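Local coordinates for glutathione S-transferase-like protein (Methylobacillus flagellatus, PDB 4GLT), which binds glutathione and, as a member of the glutathione S-transferase family, probably has transferase activity, at residues A[99-104]-A[172-177]; A[154-159]-A[199-204]; A[167-172]-A[205-210]. All coordinates share one frame; numbering follows the deposited sequence.

Contact 1 of 3, residues A[99-104]-A[172-177]; sequences AHLIPQ and ESFSLA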
loop_
_atom_site.group_PDB
_atom_site.type_symbol
_atom_site.label_atom_id
_atom_site.label_comp_id
_atom_site.label_asym_id
_atom_site.label_seq_id
_atom_site.Cartn_x
_atom_site.Cartn_y
_atom_site.Cartn_z
ATOM N N ALA A 99 14.993 10.029 -15.622
ATOM C CA ALA A 99 13.782 10.813 -15.500
ATOM C C ALA A 99 13.391 10.839 -14.050
ATOM O O ALA A 99 13.865 10.025 -13.271
ATOM C CB ALA A 99 12.686 10.203 -16.325
ATOM N N HIS A 100 12.548 11.779 -13.669
ATOM C CA HIS A 100 12.075 11.772 -12.312
ATOM C C HIS A 100 10.664 11.240 -12.334
ATOM O O HIS A 100 9.727 11.969 -12.610
ATOM C CB HIS A 100 12.077 13.185 -11.759
ATOM C CG HIS A 100 13.292 13.973 -12.121
ATOM N ND1 HIS A 100 14.109 14.556 -11.178
ATOM C CD2 HIS A 100 13.831 14.273 -13.324
ATOM C CE1 HIS A 100 15.096 15.185 -11.785
ATOM N NE2 HIS A 100 14.952 15.028 -13.088
ATOM N N LEU A 101 10.520 9.958 -12.039
ATOM C CA LEU A 101 9.217 9.346 -11.939
ATOM C C LEU A 101 8.504 9.929 -10.736
ATOM O O LEU A 101 7.304 10.130 -10.756
ATOM C CB LEU A 101 9.325 7.829 -11.888
ATOM C CG LEU A 101 9.935 7.240 -13.157
ATOM C CD1 LEU A 101 10.013 5.736 -13.099
ATOM C CD2 LEU A 101 9.170 7.680 -14.365
ATOM N N ILE A 102 9.260 10.175 -9.677
ATOM C CA ILE A 102 8.727 10.849 -8.514
ATOM C C ILE A 102 9.381 12.215 -8.387
ATOM O O ILE A 102 10.560 12.315 -8.099
ATOM C CB ILE A 102 9.038 10.066 -7.257
ATOM C CG1 ILE A 102 8.456 8.665 -7.361
ATOM C CG2 ILE A 102 8.481 10.774 -6.061
ATOM C CD1 ILE A 102 8.786 7.807 -6.205
ATOM N N PRO A 103 8.600 13.267 -8.553
ATOM C CA PRO A 103 9.145 14.620 -8.524
ATOM C C PRO A 103 9.866 14.960 -7.220
ATOM O O PRO A 103 9.448 14.540 -6.144
ATOM C CB PRO A 103 7.899 15.500 -8.682
ATOM C CG PRO A 103 6.932 14.633 -9.412
ATOM C CD PRO A 103 7.156 13.260 -8.844
ATOM N N GLN A 104 10.947 15.718 -7.333
ATOM C CA GLN A 104 11.702 16.196 -6.180
ATOM C C GLN A 104 10.896 17.205 -5.352
ATOM O O GLN A 104 10.960 17.197 -4.123
ATOM C CB GLN A 104 13.018 16.825 -6.655
ATOM C CG GLN A 104 13.948 17.304 -5.552
ATOM C CD GLN A 104 15.396 17.370 -6.012
ATOM O OE1 GLN A 104 15.765 16.765 -7.021
ATOM N NE2 GLN A 104 16.226 18.105 -5.273
ATOM N N GLU A 172 2.171 18.225 -15.714
ATOM C CA GLU A 172 2.334 17.997 -17.131
ATOM C C GLU A 172 3.562 17.191 -17.527
ATOM O O GLU A 172 4.095 17.385 -18.608
ATOM C CB GLU A 172 2.308 19.317 -17.883
ATOM C CG GLU A 172 1.325 19.313 -19.033
ATOM C CD GLU A 172 -0.098 19.478 -18.560
ATOM O OE1 GLU A 172 -0.303 20.203 -17.574
ATOM O OE2 GLU A 172 -1.009 18.889 -19.167
ATOM N N SER A 173 4.012 16.289 -16.657
ATOM C CA SER A 173 5.146 15.429 -16.992
ATOM C C SER A 173 4.986 14.007 -16.524
ATOM O O SER A 173 4.526 13.742 -15.409
ATOM C CB SER A 173 6.493 16.006 -16.518
ATOM O OG SER A 173 6.380 16.605 -15.243
ATOM N N PHE A 174 5.381 13.103 -17.408
ATOM C CA PHE A 174 5.195 11.697 -17.217
ATOM C C PHE A 174 5.771 11.293 -15.865
ATOM O O PHE A 174 6.951 11.490 -15.596
ATOM C CB PHE A 174 5.881 10.952 -18.356
ATOM C CG PHE A 174 5.718 9.472 -18.278
ATOM C CD1 PHE A 174 4.553 8.879 -18.712
ATOM C CD2 PHE A 174 6.731 8.678 -17.769
ATOM C CE1 PHE A 174 4.392 7.508 -18.627
ATOM C CE2 PHE A 174 6.585 7.303 -17.693
ATOM C CZ PHE A 174 5.412 6.722 -18.118
ATOM N N SER A 175 4.930 10.748 -15.000
ATOM C CA SER A 175 5.405 10.328 -13.700
ATOM C C SER A 175 4.859 8.964 -13.315
ATOM O O SER A 175 4.094 8.342 -14.058
ATOM C CB SER A 175 5.011 11.360 -12.642
ATOM O OG SER A 175 3.605 11.512 -12.598
ATOM N N LEU A 176 5.283 8.508 -12.143
ATOM C CA LEU A 176 4.729 7.330 -11.521
ATOM C C LEU A 176 3.200 7.356 -11.623
ATOM O O LEU A 176 2.570 6.326 -11.829
ATOM C CB LEU A 176 5.179 7.284 -10.062
ATOM C CG LEU A 176 4.759 6.097 -9.212
ATOM C CD1 LEU A 176 5.220 4.797 -9.858
ATOM C CD2 LEU A 176 5.310 6.241 -7.791
ATOM N N ALA A 177 2.603 8.541 -11.493
ATOM C CA ALA A 177 1.147 8.650 -11.564
ATOM C C ALA A 177 0.621 7.958 -12.824
ATOM O O ALA A 177 -0.125 6.975 -12.761
ATOM C CB ALA A 177 0.726 10.110 -11.544
#
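L101 and S175 bring the two segments to a CA separation of 4.3 Å, and one backbone bond joins them: L176 N donates to L101 O over 2.9 Å at an almost straight N-H...O angle of 174°. The donor lies 27° from the carbonyl plane. Beside that bond, S175 CB rests 3.2 Å from L101 O, so the carbonyl is seated against the very start of helix 176-191. S175 is the N-cap residue. With chi1 at 59° its OG stands between the backbone N and the carbonyl carbon, close enough to accept a weak bond from A177 N at 3.3 Å. D178 OD2 accepts a hydrogen bond from S175 N; this half and the sequence match the S-x-x-D capping box of glutathione S-transferases, although the OG bond comes from A177 N.

Two apolar pairs flank the backbone bond. I102 and L176 lie alongside each other and point the same way, CG1 to CD2 at 4.0 Å, while L101 CD2 approaches the F174 ring obliquely, 4.2 Å from CE2. The loop end is fixed by D93, whose carboxylate accepts from both L101 N and I102 N. L101 and L176 both touch V40 of helix 32-44, and L176 also reaches V89 of helix 85-93 and E116 of helix 106-133, which places the contact where the N-terminal domain meets the helical C-terminal domain.

Contact 2 of 3, residues A[154-159]-A[199-204]; sequences RGLRRM and QQYPNL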
loop_
_atom_site.group_PDB
_atom_site.type_symbol
_atom_site.label_atom_id
_atom_site.label_comp_id
_atom_site.label_asym_id
_atom_site.label_seq_id
_atom_site.Cartn_x
_atom_site.Cartn_y
_atom_site.Cartn_z
ATOM N N ARG A 154 -16.237 4.933 -8.869
ATOM C CA ARG A 154 -15.997 6.242 -8.270
ATOM C C ARG A 154 -14.580 6.724 -8.551
ATOM O O ARG A 154 -14.368 7.877 -8.951
ATOM C CB ARG A 154 -16.277 6.207 -6.765
ATOM C CG ARG A 154 -17.756 6.251 -6.421
ATOM C CD ARG A 154 -17.989 6.795 -5.020
ATOM N NE ARG A 154 -17.093 6.154 -4.066
ATOM C CZ ARG A 154 -17.381 5.037 -3.413
ATOM N NH1 ARG A 154 -18.551 4.447 -3.602
ATOM N NH2 ARG A 154 -16.504 4.520 -2.564
ATOM N N GLY A 155 -13.608 5.835 -8.358
ATOM C CA GLY A 155 -12.213 6.165 -8.647
ATOM C C GLY A 155 -12.000 6.569 -10.096
ATOM O O GLY A 155 -11.362 7.585 -10.383
ATOM N N LEU A 156 -12.548 5.771 -11.012
ATOM C CA LEU A 156 -12.469 6.067 -12.445
ATOM C C LEU A 156 -13.092 7.402 -12.803
ATOM O O LEU A 156 -12.547 8.140 -13.625
ATOM C CB LEU A 156 -13.136 4.962 -13.260
ATOM C CG LEU A 156 -12.417 3.615 -13.231
ATOM C CD1 LEU A 156 -13.277 2.545 -13.890
ATOM C CD2 LEU A 156 -11.054 3.721 -13.901
ATOM N N ARG A 157 -14.234 7.715 -12.198
ATOM C CA ARG A 157 -14.896 8.980 -12.485
ATOM C C ARG A 157 -14.030 10.127 -12.013
ATOM O O ARG A 157 -13.898 11.138 -12.697
ATOM C CB ARG A 157 -16.275 9.054 -11.829
ATOM C CG ARG A 157 -17.322 8.209 -12.534
ATOM C CD ARG A 157 -18.738 8.640 -12.186
ATOM N NE ARG A 157 -19.693 8.160 -13.183
ATOM C CZ ARG A 157 -21.010 8.319 -13.100
ATOM N NH1 ARG A 157 -21.540 8.947 -12.060
ATOM N NH2 ARG A 157 -21.798 7.846 -14.057
ATOM N N ARG A 158 -13.432 9.961 -10.840
ATOM C CA ARG A 158 -12.580 10.997 -10.281
ATOM C C ARG A 158 -11.350 11.212 -11.152
ATOM O O ARG A 158 -11.025 12.339 -11.512
ATOM C CB ARG A 158 -12.164 10.642 -8.854
ATOM C CG ARG A 158 -11.171 11.613 -8.237
ATOM C CD ARG A 158 -11.821 12.968 -8.008
ATOM N NE ARG A 158 -10.873 13.984 -7.546
ATOM C CZ ARG A 158 -11.226 15.089 -6.893
ATOM N NH1 ARG A 158 -12.503 15.316 -6.615
ATOM N NH2 ARG A 158 -10.309 15.969 -6.512
ATOM N N MET A 159 -10.648 10.133 -11.477
ATOM C CA MET A 159 -9.484 10.267 -12.334
ATOM C C MET A 159 -9.889 10.973 -13.624
ATOM O O MET A 159 -9.253 11.943 -14.050
ATOM C CB MET A 159 -8.853 8.905 -12.601
ATOM C CG MET A 159 -8.027 8.399 -11.429
ATOM S SD MET A 159 -7.505 6.681 -11.564
ATOM C CE MET A 159 -6.589 6.488 -10.038
ATOM N N GLN A 199 -15.093 4.399 -23.547
ATOM C CA GLN A 199 -16.178 5.240 -24.031
ATOM C C GLN A 199 -16.749 6.143 -22.939
ATOM O O GLN A 199 -17.112 7.293 -23.200
ATOM C CB GLN A 199 -17.288 4.371 -24.614
ATOM C CG GLN A 199 -18.365 5.159 -25.332
ATOM C CD GLN A 199 -19.543 4.294 -25.712
ATOM O OE1 GLN A 199 -20.398 4.700 -26.499
ATOM N NE2 GLN A 199 -19.595 3.091 -25.153
ATOM N N GLN A 200 -16.832 5.612 -21.722
ATOM C CA GLN A 200 -17.433 6.333 -20.603
ATOM C C GLN A 200 -16.480 7.380 -20.024
ATOM O O GLN A 200 -16.914 8.401 -19.491
ATOM C CB GLN A 200 -17.848 5.362 -19.495
ATOM C CG GLN A 200 -18.310 3.997 -19.983
ATOM C CD GLN A 200 -19.171 3.284 -18.954
ATOM O OE1 GLN A 200 -19.567 3.875 -17.950
ATOM N NE2 GLN A 200 -19.468 2.010 -19.203
ATOM N N TYR A 201 -15.184 7.119 -20.126
ATOM C CA TYR A 201 -14.185 8.023 -19.578
ATOM C C TYR A 201 -13.210 8.407 -20.680
ATOM O O TYR A 201 -12.161 7.777 -20.839
ATOM C CB TYR A 201 -13.442 7.358 -18.414
ATOM C CG TYR A 201 -14.345 6.689 -17.391
ATOM C CD1 TYR A 201 -15.006 7.432 -16.417
ATOM C CD2 TYR A 201 -14.530 5.311 -17.395
ATOM C CE1 TYR A 201 -15.829 6.823 -15.480
ATOM C CE2 TYR A 201 -15.349 4.693 -16.464
ATOM C CZ TYR A 201 -15.999 5.454 -15.511
ATOM O OH TYR A 201 -16.812 4.840 -14.582
ATOM N N PRO A 202 -13.559 9.447 -21.449
ATOM C CA PRO A 202 -12.791 9.837 -22.630
ATOM C C PRO A 202 -11.384 10.326 -22.310
ATOM O O PRO A 202 -10.449 10.013 -23.047
ATOM C CB PRO A 202 -13.636 10.960 -23.255
ATOM C CG PRO A 202 -14.524 11.447 -22.161
ATOM C CD PRO A 202 -14.777 10.256 -21.281
ATOM N N ASN A 203 -11.227 11.083 -21.227
ATOM C CA ASN A 203 -9.896 11.523 -20.812
ATOM C C ASN A 203 -8.995 10.332 -20.467
ATOM O O ASN A 203 -7.825 10.308 -20.814
ATOM C CB ASN A 203 -9.980 12.481 -19.621
ATOM C CG ASN A 203 -10.835 13.696 -19.908
ATOM O OD1 ASN A 203 -10.548 14.475 -20.822
ATOM N ND2 ASN A 203 -11.884 13.879 -19.113
ATOM N N LEU A 204 -9.552 9.345 -19.781
ATOM C CA LEU A 204 -8.777 8.175 -19.384
ATOM C C LEU A 204 -8.363 7.348 -20.598
ATOM O O LEU A 204 -7.216 6.926 -20.705
ATOM C CB LEU A 204 -9.553 7.312 -18.385
ATOM C CG LEU A 204 -9.594 7.733 -16.909
ATOM C CD1 LEU A 204 -10.165 6.614 -16.039
ATOM C CD2 LEU A 204 -8.210 8.123 -16.412
#
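The Y201 ring is held between L156 CB on one face and Q200 CB on the opposite face, 3.7 and 3.9 Å from the ring plane and both offset toward the rim; R157 CG closes in at the edge, in the plane, 3.6 Å from CE1. L156 CB sits 3.9 Å from the ring centroid and 21° off the normal, a CH-pi contact. The chi1 of Y201, -48°, sets CG beside the backbone N and directs the ring at helix 142-162. Three residues on, in the first turn of helix 202-212, L204 continues the interface: its CD1 meets L156 CD2 at 3.7 Å and its CD2 meets M159 CB at 3.9 Å. Replacing Y201 by an alanine would probably open a gap between L156 and Q200 and leave R157 CG without the ring edge it meets.

L156 and M159 also touch M184 of helix 176-191, whereas R154 points away and donates to P67 O of the second subunit. D160 adds a polar link, its OD2 accepting from L204 N. The closest side-chain contacts between the segments are carbon to carbon; the contact therefore probably rests mainly on packing and the burial of apolar surface.

Contact 3 of 3, residues A[167-172]-A[205-210]; sequences KWCVNE and ARHYAA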
loop_
_atom_site.group_PDB
_atom_site.type_symbol
_atom_site.label_atom_id
_atom_site.label_comp_id
_atom_site.label_asym_id
_atom_site.label_seq_id
_atom_site.Cartn_x
_atom_site.Cartn_y
_atom_site.Cartn_z
ATOM N N LYS A 167 -2.462 16.975 -20.053
ATOM C CA LYS A 167 -1.767 15.960 -20.825
ATOM C C LYS A 167 -1.452 14.709 -19.995
ATOM O O LYS A 167 -1.714 13.593 -20.416
ATOM C CB LYS A 167 -0.491 16.531 -21.440
ATOM C CG LYS A 167 -0.685 17.796 -22.274
ATOM C CD LYS A 167 -1.787 17.639 -23.309
ATOM C CE LYS A 167 -1.645 18.645 -24.436
ATOM N NZ LYS A 167 -1.885 20.046 -23.997
ATOM N N TRP A 168 -0.950 14.931 -18.784
ATOM C CA TRP A 168 -0.496 13.881 -17.872
ATOM C C TRP A 168 -1.053 14.206 -16.501
ATOM O O TRP A 168 -1.589 15.286 -16.305
ATOM C CB TRP A 168 1.029 13.800 -17.787
ATOM C CG TRP A 168 1.737 13.329 -19.020
ATOM C CD1 TRP A 168 2.599 14.048 -19.782
ATOM C CD2 TRP A 168 1.668 12.033 -19.615
ATOM N NE1 TRP A 168 3.066 13.291 -20.815
ATOM C CE2 TRP A 168 2.507 12.047 -20.739
ATOM C CE3 TRP A 168 0.977 10.863 -19.311
ATOM C CZ2 TRP A 168 2.672 10.942 -21.556
ATOM C CZ3 TRP A 168 1.142 9.771 -20.123
ATOM C CH2 TRP A 168 1.982 9.816 -21.233
ATOM N N CYS A 169 -0.970 13.268 -15.563
ATOM C CA CYS A 169 -1.596 13.456 -14.258
ATOM C C CYS A 169 -1.077 14.638 -13.447
ATOM O O CYS A 169 -1.862 15.399 -12.911
ATOM C CB CYS A 169 -1.418 12.199 -13.409
ATOM S SG CYS A 169 -2.277 10.746 -14.012
ATOM N N VAL A 170 0.232 14.816 -13.375
ATOM C CA VAL A 170 0.771 15.882 -12.546
ATOM C C VAL A 170 1.724 16.780 -13.318
ATOM O O VAL A 170 2.533 16.319 -14.118
ATOM C CB VAL A 170 1.528 15.322 -11.323
ATOM C CG1 VAL A 170 2.158 16.457 -10.519
ATOM C CG2 VAL A 170 0.607 14.476 -10.454
ATOM N N ASN A 171 1.604 18.075 -13.075
ATOM C CA ASN A 171 2.597 19.044 -13.512
ATOM C C ASN A 171 2.930 19.038 -14.995
ATOM O O ASN A 171 3.789 19.797 -15.448
ATOM C CB ASN A 171 3.860 18.928 -12.656
ATOM C CG ASN A 171 3.821 19.866 -11.468
ATOM O OD1 ASN A 171 4.441 19.616 -10.432
ATOM N ND2 ASN A 171 3.068 20.959 -11.611
ATOM N N GLU A 172 2.171 18.225 -15.714
ATOM C CA GLU A 172 2.334 17.997 -17.131
ATOM C C GLU A 172 3.562 17.191 -17.527
ATOM O O GLU A 172 4.095 17.385 -18.608
ATOM C CB GLU A 172 2.308 19.317 -17.883
ATOM C CG GLU A 172 1.325 19.313 -19.033
ATOM C CD GLU A 172 -0.098 19.478 -18.560
ATOM O OE1 GLU A 172 -0.303 20.203 -17.574
ATOM O OE2 GLU A 172 -1.009 18.889 -19.167
ATOM N N ALA A 205 -9.302 7.123 -21.510
ATOM C CA ALA A 205 -9.009 6.397 -22.742
ATOM C C ALA A 205 -7.920 7.111 -23.549
ATOM O O ALA A 205 -7.027 6.467 -24.101
ATOM C CB ALA A 205 -10.272 6.225 -23.571
ATOM N N ARG A 206 -7.998 8.439 -23.609
ATOM C CA ARG A 206 -6.942 9.248 -24.220
ATOM C C ARG A 206 -5.590 9.061 -23.533
ATOM O O ARG A 206 -4.549 8.977 -24.190
ATOM C CB ARG A 206 -7.308 10.725 -24.179
ATOM C CG ARG A 206 -6.099 11.640 -24.312
ATOM C CD ARG A 206 -6.503 13.054 -24.713
ATOM N NE ARG A 206 -7.478 13.619 -23.785
ATOM C CZ ARG A 206 -7.168 14.129 -22.596
ATOM N NH1 ARG A 206 -5.903 14.143 -22.185
ATOM N NH2 ARG A 206 -8.119 14.619 -21.811
ATOM N N HIS A 207 -5.608 9.024 -22.204
ATOM C CA HIS A 207 -4.398 8.801 -21.434
ATOM C C HIS A 207 -3.877 7.408 -21.756
ATOM O O HIS A 207 -2.693 7.222 -22.026
ATOM C CB HIS A 207 -4.701 8.924 -19.941
ATOM C CG HIS A 207 -3.486 8.869 -19.063
ATOM N ND1 HIS A 207 -2.941 7.684 -18.609
ATOM C CD2 HIS A 207 -2.721 9.859 -18.541
ATOM C CE1 HIS A 207 -1.892 7.947 -17.850
ATOM N NE2 HIS A 207 -1.733 9.260 -17.799
ATOM N N TYR A 208 -4.779 6.433 -21.729
ATOM C CA TYR A 208 -4.435 5.046 -22.005
ATOM C C TYR A 208 -3.856 4.923 -23.404
ATOM O O TYR A 208 -2.981 4.093 -23.663
ATOM C CB TYR A 208 -5.672 4.155 -21.874
ATOM C CG TYR A 208 -5.359 2.677 -21.848
ATOM C CD1 TYR A 208 -4.599 2.129 -20.823
ATOM C CD2 TYR A 208 -5.829 1.828 -22.839
ATOM C CE1 TYR A 208 -4.313 0.775 -20.790
ATOM C CE2 TYR A 208 -5.548 0.474 -22.815
ATOM C CZ TYR A 208 -4.788 -0.048 -21.788
ATOM O OH TYR A 208 -4.507 -1.396 -21.757
ATOM N N ALA A 209 -4.357 5.758 -24.307
ATOM C CA ALA A 209 -3.839 5.809 -25.662
ATOM C C ALA A 209 -2.362 6.178 -25.639
ATOM O O ALA A 209 -1.518 5.409 -26.097
ATOM C CB ALA A 209 -4.628 6.804 -26.495
ATOM N N ALA A 210 -2.053 7.359 -25.104
ATOM C CA ALA A 210 -0.665 7.780 -24.929
ATOM C C ALA A 210 0.211 6.669 -24.325
ATOM O O ALA A 210 1.298 6.392 -24.820
ATOM C CB ALA A 210 -0.603 9.028 -24.064
#
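W168 and H207 have the closest CA atoms of this pair, 7.3 Å apart, a spacing consistent with contact mainly through side chains between the loop 167-172 and segment 205-210 of helix 202-212. The loop is drawn together internally, because K167 N donates to E172 OE2 over 2.6 Å at 163°, meeting the oxygen nearly along its C-O axis.

The main interaction is an offset edge-to-face aromatic pair. W168 turns the edge of its six-membered ring toward the face of H207, the planes standing at 90° and the centroids 5.3 Å apart. CE3 comes within 3.5 Å of H207 NE2, which lies near the indole plane. Further along the same ring, CH2 of W168 reaches A210 CB at 3.9 Å, one turn of helix beyond the histidine. C169 adds a sulfur-aromatic approach that is oblique, its SG 4.8 Å from the imidazole centroid. H207 presents its ring to both residues because CG is anti to the backbone N (chi1 -173°).

The polar end of H207 is satisfied by D178 of helix 176-191: NE2 is hydrogen-bonded to OD1, the same oxygen that accepts from C169 N. R206 likewise bonds the carbonyls of L163 and R166. A carboxylate so near would be expected to polarise the imidazole and could favour its protonated form, while the W168 edge and the D178 bond together are likely to limit how far the ring can turn.

Overall arrangement
The six segments follow the chain in the order 99-104, 154-159, 167-172, 172-177, 199-204 and 205-210, and the partners of all three contacts interleave. Contact 3 has its centre about 12 Å from the centre of each of the others, whereas contacts 1 and 2 are about 21 Å apart between centres. Contacts 1 and 3 share E172 and touch directly, A177 CB lying 3.5 Å from C169 CB; contacts 2 and 3 both use helix 202-212. D178 bonds into contacts 1 and 3. Contacts 2 and 3 thus join parts of the helical C-terminal domain, and contact 1 joins its helix 176-191 to the loop leading out of helix 85-93 of the N-terminal domain.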